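Local structure of hypothetical glycoside hydrolase (Parabacteroides distasonis, 3TAW) at residues Leu230-Pro235 / Ala286-Asn291; Glu95-Pro100 / Asp152-Thr157. The protein is of unknown function but is named as a glycoside hydrolase and probably folds as a five-bladed beta-propeller. All blocks are in the same frame, centred on the assembly; numbering follows the deposited sequence.

Contact 1: Leu230-Pro235 / Ala286-Asn291. With EDO (1,2-ethanediol), chain H; EDO (1,2-ethanediol), chain S.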
loop_
_atom_site.group_PDB
_atom_site.type_symbol
_atom_site.label_atom_id
_atom_site.label_comp_id
_atom_site.label_asym_id
_atom_site.label_seq_id
_atom_site.Cartn_x
_atom_site.Cartn_y
_atom_site.Cartn_z
ATOM N N LEU A 230 -9.555 14.848 -9.989
ATOM C CA LEU A 230 -9.035 14.524 -11.296
ATOM C C LEU A 230 -8.693 13.026 -11.365
ATOM O O LEU A 230 -7.916 12.518 -10.543
ATOM C CB LEU A 230 -7.790 15.358 -11.565
ATOM C CG LEU A 230 -7.245 15.296 -12.974
ATOM C CD1 LEU A 230 -8.173 16.118 -13.957
ATOM C CD2 LEU A 230 -5.774 15.741 -13.000
ATOM N N LYS A 231 -9.233 12.350 -12.377
ATOM C CA LYS A 231 -8.954 10.934 -12.582
ATOM C C LYS A 231 -7.813 10.759 -13.568
ATOM O O LYS A 231 -7.985 10.983 -14.759
ATOM C CB LYS A 231 -10.211 10.225 -13.092
ATOM C CG LYS A 231 -11.347 10.176 -12.070
ATOM C CD LYS A 231 -12.632 9.687 -12.745
ATOM C CE LYS A 231 -13.862 10.001 -11.920
ATOM N NZ LYS A 231 -15.106 9.637 -12.674
ATOM N N LEU A 232 -6.634 10.365 -13.084
ATOM C CA LEU A 232 -5.486 10.130 -13.979
ATOM C C LEU A 232 -5.693 8.908 -14.871
ATOM O O LEU A 232 -5.334 8.906 -16.064
ATOM C CB LEU A 232 -4.200 9.964 -13.149
ATOM C CG LEU A 232 -3.537 11.274 -12.709
ATOM C CD1 LEU A 232 -4.424 12.149 -11.856
ATOM C CD2 LEU A 232 -2.214 10.958 -11.960
ATOM N N PHE A 233 -6.266 7.860 -14.289
ATOM C CA PHE A 233 -6.834 6.777 -15.062
ATOM C C PHE A 233 -7.857 6.033 -14.216
ATOM O O PHE A 233 -8.061 6.355 -13.030
ATOM C CB PHE A 233 -5.794 5.856 -15.735
ATOM C CG PHE A 233 -4.970 4.975 -14.808
ATOM C CD1 PHE A 233 -5.423 3.719 -14.399
ATOM C CD2 PHE A 233 -3.687 5.355 -14.428
ATOM C CE1 PHE A 233 -4.630 2.893 -13.617
ATOM C CE2 PHE A 233 -2.899 4.524 -13.624
ATOM C CZ PHE A 233 -3.363 3.302 -13.216
ATOM N N SER A 234 -8.569 5.123 -14.872
ATOM C CA SER A 234 -9.755 4.528 -14.289
ATOM C C SER A 234 -9.864 3.063 -14.698
ATOM O O SER A 234 -9.199 2.611 -15.648
ATOM C CB SER A 234 -11.000 5.263 -14.798
ATOM O OG SER A 234 -10.991 6.640 -14.492
ATOM N N PRO A 235 -10.731 2.321 -14.006
ATOM C CA PRO A 235 -11.033 0.973 -14.444
ATOM C C PRO A 235 -11.543 0.942 -15.879
ATOM O O PRO A 235 -12.156 1.887 -16.330
ATOM C CB PRO A 235 -12.115 0.524 -13.464
ATOM C CG PRO A 235 -11.868 1.367 -12.234
ATOM C CD PRO A 235 -11.475 2.683 -12.782
ATOM N N ALA A 286 1.519 1.101 -14.199
ATOM C CA ALA A 286 1.370 2.254 -15.071
ATOM C C ALA A 286 2.665 3.049 -15.084
ATOM O O ALA A 286 3.474 2.944 -14.164
ATOM C CB ALA A 286 0.219 3.133 -14.615
ATOM N N LEU A 287 2.819 3.874 -16.111
ATOM C CA LEU A 287 3.989 4.713 -16.313
ATOM C C LEU A 287 3.516 6.124 -16.595
ATOM O O LEU A 287 2.672 6.336 -17.475
ATOM C CB LEU A 287 4.801 4.206 -17.500
ATOM C CG LEU A 287 6.163 4.845 -17.739
ATOM C CD1 LEU A 287 7.092 4.417 -16.572
ATOM C CD2 LEU A 287 6.727 4.448 -19.118
ATOM N N PHE A 288 4.047 7.094 -15.851
ATOM C CA PHE A 288 3.730 8.495 -16.076
ATOM C C PHE A 288 4.966 9.278 -16.482
ATOM O O PHE A 288 6.104 8.904 -16.178
ATOM C CB PHE A 288 3.146 9.132 -14.807
ATOM C CG PHE A 288 1.805 8.574 -14.413
ATOM C CD1 PHE A 288 0.657 9.120 -14.915
ATOM C CD2 PHE A 288 1.707 7.472 -13.561
ATOM C CE1 PHE A 288 -0.585 8.597 -14.569
ATOM C CE2 PHE A 288 0.456 6.952 -13.215
ATOM C CZ PHE A 288 -0.673 7.520 -13.731
ATOM N N ASP A 289 4.741 10.366 -17.187
ATOM C CA ASP A 289 5.832 11.217 -17.626
ATOM C C ASP A 289 6.512 11.919 -16.420
ATOM O O ASP A 289 5.848 12.312 -15.474
ATOM C CB ASP A 289 5.294 12.231 -18.612
ATOM C CG ASP A 289 6.368 13.141 -19.153
ATOM O OD1 ASP A 289 7.085 12.693 -20.085
ATOM O OD2 ASP A 289 6.444 14.297 -18.664
ATOM N N VAL A 290 7.831 12.062 -16.462
ATOM C CA VAL A 290 8.573 12.657 -15.349
ATOM C C VAL A 290 8.336 14.156 -15.170
ATOM O O VAL A 290 8.481 14.678 -14.052
ATOM C CB VAL A 290 10.091 12.370 -15.442
ATOM C CG1 VAL A 290 10.341 10.858 -15.494
ATOM C CG2 VAL A 290 10.713 13.089 -16.640
ATOM N N ASN A 291 7.984 14.845 -16.258
ATOM C CA ASN A 291 7.777 16.295 -16.236
ATOM C C ASN A 291 6.315 16.684 -16.018
ATOM O O ASN A 291 6.026 17.686 -15.370
ATOM C CB ASN A 291 8.321 16.890 -17.533
ATOM C CG ASN A 291 9.833 16.732 -17.641
ATOM O OD1 ASN A 291 10.360 16.129 -18.596
ATOM N ND2 ASN A 291 10.528 17.217 -16.637
HETATM C C1 EDO H . 10.130 10.074 -19.283
HETATM O O1 EDO H . 9.041 10.901 -18.884
HETATM C C2 EDO H . 9.868 9.447 -20.641
HETATM O O2 EDO H . 9.607 10.502 -21.579
HETATM C C1 EDO S . 10.534 17.025 -12.681
HETATM O O1 EDO S . 10.879 17.331 -11.319
HETATM C C2 EDO S . 11.293 15.791 -13.148
HETATM O O2 EDO S . 10.901 14.664 -12.351
#
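Leu232 and Phe233, which form a classic beta bulge opposite Val208, lean with their side chains onto Ala286 and Phe288 at the end of strand 281-288. The contact is wholly apolar and buries 161 Å², summed over both sides. Leu232 crosses Phe288 at about a right angle, its CD2 methyl lying 3.9 Å from CE1 of that ring. Phe233 reaches further along the strand. With chi1 at 69°, its CG lies between the backbone N and the carbonyl carbon, and the torsion places ring atom CE2 3.6 Å from Ala286 CB. The same CE2 lies 3.7 Å from Phe288 CZ, which sits in the plane of the Phe233 ring, at its edge. Because side chains alternate along a strand, Ala286 and Phe288 share one face while Leu287 points the other way, and its side chain touches Ile297 and Trp12. The arrangement fits a propeller built of antiparallel blades: the bulge is hydrogen-bonded to Val208, just before strand 209-213, and the strand it meets belongs to the meander 244-254, 257-265, 281-288 and 296-299. Tyr202 stacks on Phe288, and Tyr262 meets Phe233 edge-to-face, which gives each ring a second aromatic neighbour. Past the strand end, the chain turns through an Asx turn in which Asn291 N reaches Asp289 OD2 at 2.9 Å, from 58° above the carboxylate plane. One 1,2-ethanediol, probably from the crystallisation liquor, accepts a nearly straight bond from Val290 N at its O1 (2.9 Å, 169°) and gives one to Asp289 OD1.

Contact 2: Glu95-Pro100 / Asp152-Thr157; sequences ERDTKP and DLKHWT
One charged pair carries the entire contact: Lys154 NZ donates to Asp97 OD2 at 2.8 Å, and no other residues of the two segments come within 4.5 Å of each other. The salt bridge uses one carboxylate oxygen. OD2 receives the bond on its syn lone pair, while NZ stays 4.1 Å from Asp97 OD1, so the carboxylate is not straddled. The side chains approach from opposite directions, and Lys154 spans the gap because its chain is extended beyond CG, after a first torsion (chi1 -67°) that sets CG beside the backbone N. Only 65 Å² is buried. Both residues also touch a crystal neighbour, so their poses may owe something to the lattice. Tyr85 of strand 81-88 contacts both partners: it is hydrogen-bonded to Asp97 through the backbone and makes a cation-pi contact with Lys154. Consistent with a propeller, Asp97 directly follows strand 95-96, outermost in one four-stranded antiparallel sheet, whereas Lys154 sits in the hairpin turn linking strands 143-150 and 157-161 of the following four-stranded sheet. Asp152 organises that turn. Its OD1 accepts from Lys154 N at 2.9 Å, met from above the carboxylate plane, and from His155 N at 2.8 Å through the syn lone pair, almost straight at 175°; these two bonds make an Asx turn and an Asx motif. Its OD2 takes a bond from His155 ND1 at 2.7 Å (169°), with the oxygen close to the imidazole plane, which fixes the rotation of that ring. Beyond them, Trp156 NE1 makes a weak bond to Leu153 O, and Trp156 meets Phe102 edge-to-face. On the other segment, Lys99 NZ curls back to Pro100 O at 2.9 Å.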
loop_
_atom_site.group_PDB
_atom_site.type_symbol
_atom_site.label_atom_id
_atom_site.label_comp_id
_atom_site.label_asym_id
_atom_site.label_seq_id
_atom_site.Cartn_x
_atom_site.Cartn_y
_atom_site.Cartn_z
ATOM N N GLU A 95 11.632 -11.851 11.731
ATOM C CA GLU A 95 11.559 -11.821 13.189
ATOM C C GLU A 95 10.525 -10.760 13.576
ATOM O O GLU A 95 10.667 -9.574 13.219
ATOM C CB GLU A 95 12.919 -11.467 13.732
ATOM C CG GLU A 95 12.990 -11.401 15.242
ATOM C CD GLU A 95 14.431 -11.303 15.715
ATOM O OE1 GLU A 95 15.010 -10.201 15.616
ATOM O OE2 GLU A 95 14.956 -12.341 16.167
ATOM N N ARG A 96 9.478 -11.190 14.271
ATOM C CA ARG A 96 8.299 -10.331 14.514
ATOM C C ARG A 96 8.224 -9.869 15.954
ATOM O O ARG A 96 8.415 -10.667 16.874
ATOM C CB ARG A 96 7.017 -11.091 14.159
ATOM C CG ARG A 96 6.956 -11.535 12.720
ATOM C CD ARG A 96 6.015 -12.714 12.533
ATOM N NE ARG A 96 4.614 -12.410 12.828
ATOM C CZ ARG A 96 3.604 -13.215 12.515
ATOM N NH1 ARG A 96 3.825 -14.389 11.932
ATOM N NH2 ARG A 96 2.359 -12.830 12.782
ATOM N N ASP A 97 7.923 -8.592 16.141
ATOM C CA ASP A 97 7.619 -8.058 17.447
ATOM C C ASP A 97 6.301 -8.629 17.979
ATOM O O ASP A 97 5.340 -8.844 17.232
ATOM C CB ASP A 97 7.524 -6.531 17.403
ATOM C CG ASP A 97 8.885 -5.842 17.436
ATOM O OD1 ASP A 97 9.943 -6.534 17.435
ATOM O OD2 ASP A 97 8.869 -4.597 17.482
ATOM N N THR A 98 6.246 -8.783 19.296
ATOM C CA THR A 98 5.032 -9.243 19.943
ATOM C C THR A 98 4.038 -8.121 20.165
ATOM O O THR A 98 2.877 -8.392 20.385
ATOM C CB THR A 98 5.340 -9.929 21.298
ATOM O OG1 THR A 98 6.072 -9.033 22.151
ATOM C CG2 THR A 98 6.131 -11.176 21.067
ATOM N N LYS A 99 4.514 -6.878 20.194
ATOM C CA LYS A 99 3.654 -5.707 20.309
ATOM C C LYS A 99 3.530 -5.033 18.939
ATOM O O LYS A 99 4.532 -4.809 18.291
ATOM C CB LYS A 99 4.267 -4.707 21.294
ATOM C CG LYS A 99 3.319 -3.684 21.812
ATOM C CD LYS A 99 4.021 -2.665 22.708
ATOM C CE LYS A 99 4.737 -1.613 21.895
ATOM N NZ LYS A 99 3.720 -0.845 21.122
ATOM N N PRO A 100 2.303 -4.681 18.520
ATOM C CA PRO A 100 2.192 -3.889 17.295
ATOM C C PRO A 100 2.912 -2.534 17.428
ATOM O O PRO A 100 2.986 -1.951 18.527
ATOM C CB PRO A 100 0.683 -3.721 17.102
ATOM C CG PRO A 100 0.123 -3.817 18.525
ATOM C CD PRO A 100 1.015 -4.801 19.243
ATOM N N ASP A 152 12.329 6.099 13.540
ATOM C CA ASP A 152 12.702 4.751 13.957
ATOM C C ASP A 152 11.594 3.713 13.793
ATOM O O ASP A 152 11.726 2.599 14.303
ATOM C CB ASP A 152 13.150 4.765 15.414
ATOM C CG ASP A 152 12.012 5.051 16.384
ATOM O OD1 ASP A 152 10.882 5.378 15.975
ATOM O OD2 ASP A 152 12.279 4.963 17.596
ATOM N N LEU A 153 10.498 4.101 13.140
ATOM C CA LEU A 153 9.369 3.225 12.845
ATOM C C LEU A 153 8.603 2.758 14.094
ATOM O O LEU A 153 7.731 1.877 13.999
ATOM C CB LEU A 153 9.812 2.018 11.992
ATOM C CG LEU A 153 10.409 2.338 10.617
ATOM C CD1 LEU A 153 11.001 1.078 9.991
ATOM C CD2 LEU A 153 9.370 2.980 9.698
ATOM N N LYS A 154 8.884 3.385 15.239
ATOM C CA LYS A 154 8.232 3.040 16.514
ATOM C C LYS A 154 7.719 4.226 17.302
ATOM O O LYS A 154 6.676 4.106 17.948
ATOM C CB LYS A 154 9.155 2.182 17.372
ATOM C CG LYS A 154 9.347 0.829 16.708
ATOM C CD LYS A 154 10.077 -0.156 17.522
ATOM C CE LYS A 154 9.893 -1.530 16.909
ATOM N NZ LYS A 154 10.743 -2.516 17.616
ATOM N N HIS A 155 8.426 5.352 17.262
ATOM C CA HIS A 155 7.980 6.564 17.939
ATOM C C HIS A 155 7.351 7.447 16.883
ATOM O O HIS A 155 8.039 8.197 16.195
ATOM C CB HIS A 155 9.147 7.242 18.684
ATOM C CG HIS A 155 9.639 6.427 19.842
ATOM N ND1 HIS A 155 10.639 5.480 19.723
ATOM C CD2 HIS A 155 9.215 6.370 21.129
ATOM C CE1 HIS A 155 10.831 4.898 20.898
ATOM N NE2 HIS A 155 9.979 5.420 21.767
ATOM N N TRP A 156 6.039 7.285 16.725
ATOM C CA TRP A 156 5.300 7.924 15.644
ATOM C C TRP A 156 4.577 9.177 16.111
ATOM O O TRP A 156 4.063 9.228 17.234
ATOM C CB TRP A 156 4.254 6.968 15.041
ATOM C CG TRP A 156 4.786 5.780 14.372
ATOM C CD1 TRP A 156 4.952 4.528 14.902
ATOM C CD2 TRP A 156 5.198 5.701 13.016
ATOM N NE1 TRP A 156 5.458 3.681 13.954
ATOM C CE2 TRP A 156 5.613 4.376 12.776
ATOM C CE3 TRP A 156 5.272 6.638 11.976
ATOM C CZ2 TRP A 156 6.090 3.954 11.529
ATOM C CZ3 TRP A 156 5.748 6.216 10.738
ATOM C CH2 TRP A 156 6.158 4.882 10.527
ATOM N N THR A 157 4.518 10.174 15.237
ATOM C CA THR A 157 3.624 11.319 15.367
ATOM C C THR A 157 2.519 11.208 14.323
ATOM O O THR A 157 2.802 11.111 13.128
ATOM C CB THR A 157 4.403 12.619 15.199
ATOM O OG1 THR A 157 5.383 12.681 16.248
ATOM C CG2 THR A 157 3.484 13.853 15.280
#

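Overall arrangement
From the N terminus, the chain builds the sheet of strands 49-58 to 95-96 and then the sheet of strands 117-125 to 157-161; contact 2 closes the 51 residues between its segments by joining the edge of the first sheet to the last turn of the second. Contact 1 opens later and spans 50 residues, bringing the loop after strand 220-221 against strand 281-288. The two loops therefore run in series and neither enclose nor cross each other. Their centres lie 34 Å apart on opposite sides of the chain's centre. Contact 1 stays within the region of the nine-stranded mixed sheet, loop 230-235 running between its strands 220-221 and 244-254, whereas contact 2 joins two separate four-stranded sheets.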